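Local coordinates for protein thioesterase (Pseudomonas aeruginosa, PDB 3QY3) that probably hydrolyses fatty acyl-CoA thioesters, as a hotdog-fold thioesterase, at residues L67-E72 with P146-I151; V36-M41 with V91-T96. All blocks are in the same frame, centred on the assembly; numbering follows the deposited sequence.

Contact 1: L67-E72 with P146-I151; sequences LGIDLE and PVPDSI
Ile69 CD1 meets the CG corner of the puckered Pro148 pyrrolidine, the one ring in this contact, at 4.3 Å from Pro148 CG. This is loose apolar packing against a ring corner. The same Ile69 CD1 methyl lies closer to the second partner, 3.8 Å from Ile151 CD1. One methyl therefore sits against both Pro148 and Ile151, and the two isoleucines cross at about a right angle. In Ile69, CG1 lies anti to the carbonyl carbon (chi1 -71°), and this branch carries CD1 to the helix start.

Leu67 adds the other touch. Its CD1 is 3.6 Å from Ile151 CG1, and again the side chains cross nearly at right angles. The leucine chain is extended at chi2 (-180°), which takes CD1 forward to Ile151. The same methyl borders the hydroxyl of Ser150, with Leu67 CD1 4.0 Å from Ser150 OG. No hydrogen bond joins the two segments; what they share is apolar packing. Together they bury 177 Å².

Both backbones are at helix ends. Gly68, with positive phi, is the C-prime residue of a Schellman motif that closes helix 51-66, in which Ile69 N reaches back to Phe64 O. Pro148 is the N-cap of helix 149-155, and its carbonyl takes a weak bond from Ile151 N. The contact thus packs the end of one helix against the start of another. Ile151 also touches Trp63 of helix 51-66. Trp136 of strand 128-138 lies against Val147, Pro148 and Ile151, while Ile69 packs on Phe64 of helix 51-66 and on Pro78 of strand 76-87.

Contact 2: V36-M41 with V91-T96; sequences VRWGDM and VVHPAT
Val36 pairs with Ala95 through its backbone: Val36 N donates to Ala95 O at 2.9 Å, a nearly straight bond (165°). A water closes the other side of this pair, donating to Val36 O at 2.7 Å and accepting from Ala95 N. The Val36 CG2 methyl meets Val91 CG1 at 3.9 Å. Arg37 points away, and its N donates to Asp40 OD2 from above the carboxylate plane. Its guanidinium leaves the contact for Gln54 and Asp40 of the third subunit. Trp38 turns its edge to the His93 face, with planes at 86°. Trp38 CB sits over that face as a CH-pi contact, 3.9 Å from the ring centroid. Pro94 CB lies over the opposite face, offset toward the rim. Glu58 of the third subunit spans the joint, with OE1 bonded to Trp38 N and OE2 to His93 NE2. Selenomethionine Met41, bent at chi3 (-65°), places SE 3.7 Å from His93 N. That buried N has no hydrogen-bond partner. The edge-to-face contact, the CH-pi contact and the Glu58 bond together probably fix the imidazole's orientation. Its NE2 is bonded across a subunit interface, consistent with a part in assembly.

In the fold
From the N terminus, strand 28-35 runs into 36-41, the first half of contact 2. Helix 51-66 follows and ends at 67-72, the first half of contact 1. Strand 76-87 leads to 91-96, where contact 2 closes a loop that contains helix 51-66 and strand 76-87. After three more strands, contact 1 closes at 146-151 just as the last helix begins. The two loops cross, because their segments alternate along the chain. The contacts do not touch; their centres are about 31 Å apart, on opposite sides of the chain's centre. Contact 2 joins the strand-to-helix loop to the loop before strand 96-106, at the interfaces with the third and fourth subunits. Contact 1 ties the end of the central hotdog helix to the C-terminal helix.

Contact 1: L67-E72 with P146-I151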
ATOM      1  N   LEU A  67       5.919  -2.879  25.496  1.00 37.35           N
ATOM      2  CA  LEU A  67       5.069  -2.724  26.664  1.00 39.21           C
ATOM      3  C   LEU A  67       3.948  -3.742  26.804  1.00 40.68           C
ATOM      4  O   LEU A  67       3.102  -3.593  27.706  1.00 41.99           O
ATOM      5  CB  LEU A  67       4.459  -1.336  26.680  1.00 38.12           C
ATOM      6  CG  LEU A  67       5.440  -0.175  26.712  1.00 38.20           C
ATOM      7  CD1 LEU A  67       4.672   1.115  26.732  1.00 39.91           C
ATOM      8  CD2 LEU A  67       6.360  -0.295  27.933  1.00 37.44           C
ATOM      9  N   GLY A  68       3.954  -4.771  25.959  1.00 41.76           N
ATOM     10  CA  GLY A  68       2.919  -5.809  26.001  1.00 43.45           C
ATOM     11  C   GLY A  68       1.521  -5.327  25.667  1.00 44.22           C
ATOM     12  O   GLY A  68       0.543  -5.973  26.065  1.00 44.60           O
ATOM     13  N   ILE A  69       1.426  -4.187  24.966  1.00 42.89           N
ATOM     14  CA  ILE A  69       0.194  -3.713  24.314  1.00 44.40           C
ATOM     15  C   ILE A  69       0.210  -4.343  22.907  1.00 45.12           C
ATOM     16  O   ILE A  69       1.011  -3.953  22.056  1.00 44.58           O
ATOM     17  CB  ILE A  69       0.201  -2.135  24.202  1.00 43.24           C
ATOM     18  CG1 ILE A  69       0.013  -1.505  25.575  1.00 45.74           C
ATOM     19  CG2 ILE A  69      -0.873  -1.647  23.263  1.00 41.24           C
ATOM     20  CD1 ILE A  69       0.631  -0.141  25.695  1.00 44.50           C
ATOM     21  N   ASP A  70      -0.589  -5.375  22.673  1.00 48.73           N
ATOM     22  CA  ASP A  70      -0.341  -6.167  21.458  1.00 50.80           C
ATOM     23  C   ASP A  70      -1.265  -5.863  20.262  1.00 51.10           C
ATOM     24  O   ASP A  70      -0.972  -6.312  19.127  1.00 51.60           O
ATOM     25  CB  ASP A  70      -0.252  -7.669  21.771  1.00 52.58           C
ATOM     26  CG  ASP A  70       1.051  -8.049  22.496  1.00 55.16           C
ATOM     27  OD1 ASP A  70       2.143  -7.432  22.230  1.00 51.34           O
ATOM     28  OD2 ASP A  70       0.973  -8.992  23.327  1.00 59.75           O
ATOM     29  N   LEU A  71      -2.347  -5.106  20.512  1.00 51.54           N
ATOM     30  CA  LEU A  71      -3.229  -4.573  19.455  1.00 50.79           C
ATOM     31  C   LEU A  71      -4.092  -5.683  18.822  1.00 53.03           C
ATOM     32  O   LEU A  71      -4.966  -5.395  17.991  1.00 52.75           O
ATOM     33  CB  LEU A  71      -2.444  -3.790  18.385  1.00 48.62           C
ATOM     34  CG  LEU A  71      -1.526  -2.653  18.878  1.00 46.49           C
ATOM     35  CD1 LEU A  71      -0.991  -1.822  17.708  1.00 43.40           C
ATOM     36  CD2 LEU A  71      -2.177  -1.724  19.883  1.00 42.28           C
ATOM     37  N   GLU A  72      -3.908  -6.892  19.363  1.00 55.78           N
ATOM     38  CA  GLU A  72      -4.353  -8.177  18.832  1.00 57.94           C
ATOM     39  C   GLU A  72      -5.799  -8.454  19.216  1.00 58.58           C
ATOM     40  O   GLU A  72      -6.166  -9.610  19.446  1.00 60.33           O
ATOM     41  CB  GLU A  72      -3.445  -9.287  19.417  1.00 59.91           C
ATOM     42  CG  GLU A  72      -2.995 -10.386  18.436  1.00 62.84           C
ATOM     43  CD  GLU A  72      -1.551 -10.854  18.705  1.00 67.87           C
ATOM     44  OE1 GLU A  72      -1.189 -11.104  19.895  1.00 68.97           O
ATOM     45  OE2 GLU A  72      -0.777 -10.972  17.719  1.00 69.93           O
ATOM     46  N   PRO A 146      -8.431   4.796  31.240  1.00 49.56           N
ATOM     47  CA  PRO A 146      -7.118   5.338  31.590  1.00 47.10           C
ATOM     48  C   PRO A 146      -5.937   4.767  30.788  1.00 42.50           C
ATOM     49  O   PRO A 146      -5.974   3.646  30.274  1.00 41.98           O
ATOM     50  CB  PRO A 146      -6.991   5.034  33.097  1.00 50.98           C
ATOM     51  CG  PRO A 146      -8.399   4.738  33.554  1.00 56.10           C
ATOM     52  CD  PRO A 146      -9.060   4.098  32.377  1.00 54.32           C
ATOM     53  N   VAL A 147      -4.914   5.574  30.622  1.00 40.52           N
ATOM     54  CA  VAL A 147      -3.661   5.121  30.022  1.00 38.40           C
ATOM     55  C   VAL A 147      -3.081   4.004  30.942  1.00 39.29           C
ATOM     56  O   VAL A 147      -3.173   4.104  32.166  1.00 40.27           O
ATOM     57  CB  VAL A 147      -2.691   6.329  29.890  1.00 38.62           C
ATOM     58  CG1 VAL A 147      -1.345   5.904  29.371  1.00 39.66           C
ATOM     59  CG2 VAL A 147      -3.291   7.415  29.011  1.00 38.78           C
ATOM     60  N   PRO A 148      -2.522   2.932  30.353  1.00 38.63           N
ATOM     61  CA  PRO A 148      -1.940   1.821  31.104  1.00 40.05           C
ATOM     62  C   PRO A 148      -0.846   2.291  32.043  1.00 39.06           C
ATOM     63  O   PRO A 148      -0.176   3.294  31.782  1.00 35.70           O
ATOM     64  CB  PRO A 148      -1.301   0.955  30.008  1.00 40.89           C
ATOM     65  CG  PRO A 148      -2.080   1.285  28.768  1.00 39.21           C
ATOM     66  CD  PRO A 148      -2.424   2.725  28.897  1.00 37.52           C
ATOM     67  N   ASP A 149      -0.656   1.538  33.118  1.00 39.87           N
ATOM     68  CA  ASP A 149       0.341   1.869  34.112  0.60 41.36           C
ATOM     69  C   ASP A 149       1.737   1.967  33.524  1.00 38.78           C
ATOM     70  O   ASP A 149       2.535   2.788  33.934  1.00 37.53           O
ATOM     71  CB  ASP A 149       0.337   0.791  35.198  0.60 45.06           C
ATOM     72  CG  ASP A 149      -0.961   0.767  35.980  0.60 50.57           C
ATOM     73  OD1 ASP A 149      -1.620   1.857  36.012  0.60 48.09           O
ATOM     74  OD2 ASP A 149      -1.292  -0.328  36.583  0.60 54.83           O
ATOM     75  N   SER A 150       2.021   1.084  32.581  1.00 39.62           N
ATOM     76  CA  SER A 150       3.350   1.009  31.970  1.00 40.58           C
ATOM     77  C   SER A 150       3.778   2.351  31.333  1.00 38.68           C
ATOM     78  O   SER A 150       4.924   2.804  31.501  1.00 39.28           O
ATOM     79  CB  SER A 150       3.366  -0.116  30.923  1.00 43.54           C
ATOM     80  OG  SER A 150       2.410   0.128  29.911  1.00 40.35           O
ATOM     81  N   ILE A 151       2.838   3.000  30.675  1.00 38.09           N
ATOM     82  CA  ILE A 151       3.109   4.283  30.027  1.00 37.84           C
ATOM     83  C   ILE A 151       3.207   5.407  31.034  1.00 38.32           C
ATOM     84  O   ILE A 151       4.153   6.193  30.983  1.00 39.32           O
ATOM     85  CB  ILE A 151       2.070   4.575  28.926  1.00 38.23           C
ATOM     86  CG1 ILE A 151       2.295   3.573  27.797  1.00 39.68           C
ATOM     87  CG2 ILE A 151       2.181   6.026  28.414  1.00 36.89           C
ATOM     88  CD1 ILE A 151       1.164   3.434  26.897  1.00 39.79           C
TER

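Contact 2: V36-M41 with V91-T96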
ATOM      1  N   VAL A  36      13.172   1.023   4.127  1.00 17.40           N
ATOM      2  CA  VAL A  36      12.366   1.482   2.999  1.00 18.00           C
ATOM      3  C   VAL A  36      12.323   0.432   1.925  1.00 18.60           C
ATOM      4  O   VAL A  36      13.345  -0.174   1.610  1.00 21.23           O
ATOM      5  CB  VAL A  36      12.935   2.796   2.420  1.00 17.64           C
ATOM      6  CG1 VAL A  36      12.182   3.242   1.164  1.00 18.52           C
ATOM      7  CG2 VAL A  36      12.852   3.903   3.508  1.00 15.62           C
ATOM      8  N   ARG A  37      11.150   0.217   1.360  1.00 17.35           N
ATOM      9  CA  ARG A  37      10.945  -0.724   0.283  1.00 17.25           C
ATOM     10  C   ARG A  37      10.860   0.048  -0.996  1.00 16.86           C
ATOM     11  O   ARG A  37      10.407   1.196  -0.999  1.00 15.63           O
ATOM     12  CB  ARG A  37       9.624  -1.508   0.462  1.00 15.13           C
ATOM     13  CG  ARG A  37       9.638  -2.469   1.627  1.00 16.74           C
ATOM     14  CD  ARG A  37       8.196  -2.970   1.884  1.00 15.53           C
ATOM     15  NE  ARG A  37       8.085  -3.724   3.121  1.00 16.43           N
ATOM     16  CZ  ARG A  37       6.931  -4.087   3.664  1.00 18.63           C
ATOM     17  NH1 ARG A  37       5.763  -3.788   3.088  0.50  9.90           N
ATOM     18  NH2 ARG A  37       6.942  -4.729   4.844  1.00 17.35           N
ATOM     19  N   TRP A  38      11.331  -0.555  -2.085  1.00 15.46           N
ATOM     20  CA  TRP A  38      11.379   0.131  -3.382  1.00 15.78           C
ATOM     21  C   TRP A  38       9.970   0.562  -3.749  1.00 17.38           C
ATOM     22  O   TRP A  38       9.738   1.652  -4.268  1.00 17.43           O
ATOM     23  CB  TRP A  38      11.977  -0.801  -4.410  1.00 18.01           C
ATOM     24  CG  TRP A  38      12.175  -0.173  -5.771  1.00 16.78           C
ATOM     25  CD1 TRP A  38      13.280   0.514  -6.201  1.00 20.51           C
ATOM     26  CD2 TRP A  38      11.235  -0.144  -6.811  1.00 17.35           C
ATOM     27  NE1 TRP A  38      13.087   0.965  -7.477  1.00 20.92           N
ATOM     28  CE2 TRP A  38      11.829   0.572  -7.884  1.00 19.00           C
ATOM     29  CE3 TRP A  38       9.955  -0.695  -6.982  1.00 19.46           C
ATOM     30  CZ2 TRP A  38      11.194   0.728  -9.124  1.00 19.92           C
ATOM     31  CZ3 TRP A  38       9.299  -0.487  -8.231  1.00 23.32           C
ATOM     32  CH2 TRP A  38       9.915   0.241  -9.260  1.00 20.07           C
ATOM     33  N   GLY A  39       8.997  -0.305  -3.463  1.00 16.46           N
ATOM     34  CA  GLY A  39       7.560  -0.029  -3.788  1.00 15.70           C
ATOM     35  C   GLY A  39       6.955   1.052  -2.920  1.00 17.46           C
ATOM     36  O   GLY A  39       5.795   1.402  -3.153  1.00 17.52           O
ATOM     37  N   ASP A  40       7.662   1.520  -1.899  1.00 15.94           N
ATOM     38  CA  ASP A  40       7.212   2.667  -1.118  1.00 16.53           C
ATOM     39  C   ASP A  40       7.279   4.019  -1.933  1.00 16.30           C
ATOM     40  O   ASP A  40       6.623   5.025  -1.530  1.00 17.87           O
ATOM     41  CB  ASP A  40       8.053   2.878   0.135  1.00 16.11           C
ATOM     42  CG  ASP A  40       7.861   1.814   1.222  1.00 14.79           C
ATOM     43  OD1 ASP A  40       6.914   1.020   1.163  1.00 19.83           O
ATOM     44  OD2 ASP A  40       8.735   1.804   2.099  1.00 17.76           O
HETATM   45  N   MSE A  41       8.125   4.070  -2.984  1.00 17.63           N
HETATM   46  CA  MSE A  41       8.266   5.230  -3.836  1.00 16.83           C
HETATM   47  C   MSE A  41       7.129   5.417  -4.797  1.00 18.97           C
HETATM   48  O   MSE A  41       6.471   4.433  -5.236  1.00 19.14           O
HETATM   49  CB  MSE A  41       9.598   5.182  -4.584  1.00 18.43           C
HETATM   50  CG  MSE A  41      10.713   5.225  -3.623  1.00 18.07           C
HETATM   51 SE   MSE A  41      12.463   5.549  -4.503  0.65 24.17          SE
HETATM   52  CE  MSE A  41      12.591   3.943  -5.550  1.00 19.06           C
ATOM     53  N   VAL A  91      13.103  10.984   1.238  1.00 22.52           N
ATOM     54  CA  VAL A  91      13.888   9.766   1.396  1.00 20.57           C
ATOM     55  C   VAL A  91      13.835   9.045   0.061  1.00 20.64           C
ATOM     56  O   VAL A  91      12.786   8.969  -0.583  1.00 20.38           O
ATOM     57  CB  VAL A  91      13.350   8.889   2.506  1.00 19.74           C
ATOM     58  CG1 VAL A  91      14.061   7.491   2.574  1.00 20.81           C
ATOM     59  CG2 VAL A  91      13.362   9.582   3.913  1.00 21.42           C
ATOM     60  N   VAL A  92      14.975   8.500  -0.337  1.00 21.62           N
ATOM     61  CA  VAL A  92      15.097   7.748  -1.551  1.00 21.95           C
ATOM     62  C   VAL A  92      15.638   6.345  -1.264  1.00 23.19           C
ATOM     63  O   VAL A  92      16.649   6.190  -0.608  1.00 22.79           O
ATOM     64  CB  VAL A  92      15.962   8.499  -2.528  1.00 25.83           C
ATOM     65  CG1 VAL A  92      16.260   7.695  -3.827  1.00 26.87           C
ATOM     66  CG2 VAL A  92      15.285   9.832  -2.931  1.00 26.05           C
ATOM     67  N   HIS A  93      14.983   5.333  -1.828  1.00 22.37           N
ATOM     68  CA  HIS A  93      15.474   3.943  -1.723  1.00 22.49           C
ATOM     69  C   HIS A  93      16.857   3.767  -2.360  1.00 22.45           C
ATOM     70  O   HIS A  93      17.146   4.343  -3.419  1.00 23.39           O
ATOM     71  CB  HIS A  93      14.456   3.029  -2.417  1.00 23.03           C
ATOM     72  CG  HIS A  93      14.724   1.557  -2.271  1.00 22.34           C
ATOM     73  ND1 HIS A  93      15.559   0.867  -3.109  1.00 22.93           N
ATOM     74  CD2 HIS A  93      14.258   0.651  -1.371  1.00 18.82           C
ATOM     75  CE1 HIS A  93      15.581  -0.415  -2.753  1.00 23.08           C
ATOM     76  NE2 HIS A  93      14.773  -0.579  -1.722  1.00 20.55           N
ATOM     77  N   PRO A  94      17.714   2.921  -1.774  1.00 23.33           N
ATOM     78  CA  PRO A  94      17.554   2.188  -0.537  1.00 22.63           C
ATOM     79  C   PRO A  94      17.851   3.136   0.654  1.00 22.26           C
ATOM     80  O   PRO A  94      18.754   3.969   0.576  1.00 22.21           O
ATOM     81  CB  PRO A  94      18.612   1.105  -0.617  1.00 24.28           C
ATOM     82  CG  PRO A  94      19.618   1.611  -1.561  1.00 26.97           C
ATOM     83  CD  PRO A  94      18.957   2.543  -2.495  1.00 25.78           C
ATOM     84  N   ALA A  95      17.178   2.915   1.767  1.00 20.99           N
ATOM     85  CA  ALA A  95      17.402   3.702   2.951  1.00 20.96           C
ATOM     86  C   ALA A  95      16.707   2.991   4.112  1.00 20.96           C
ATOM     87  O   ALA A  95      15.807   2.174   3.909  1.00 20.68           O
ATOM     88  CB  ALA A  95      16.794   5.137   2.782  1.00 21.08           C
ATOM     89  N   THR A  96      17.162   3.302   5.316  1.00 20.77           N
ATOM     90  CA  THR A  96      16.490   2.882   6.548  1.00 21.74           C
ATOM     91  C   THR A  96      16.054   4.126   7.307  1.00 20.92           C
ATOM     92  O   THR A  96      16.877   4.973   7.691  1.00 21.83           O
ATOM     93  CB  THR A  96      17.402   1.998   7.412  1.00 22.78           C
ATOM     94  OG1 THR A  96      17.748   0.840   6.633  1.00 26.52           O
ATOM     95  CG2 THR A  96      16.698   1.616   8.730  1.00 23.15           C
TER
HETATM   96  O   HOH W   1      16.047   0.104   1.651  1.00 20.34           O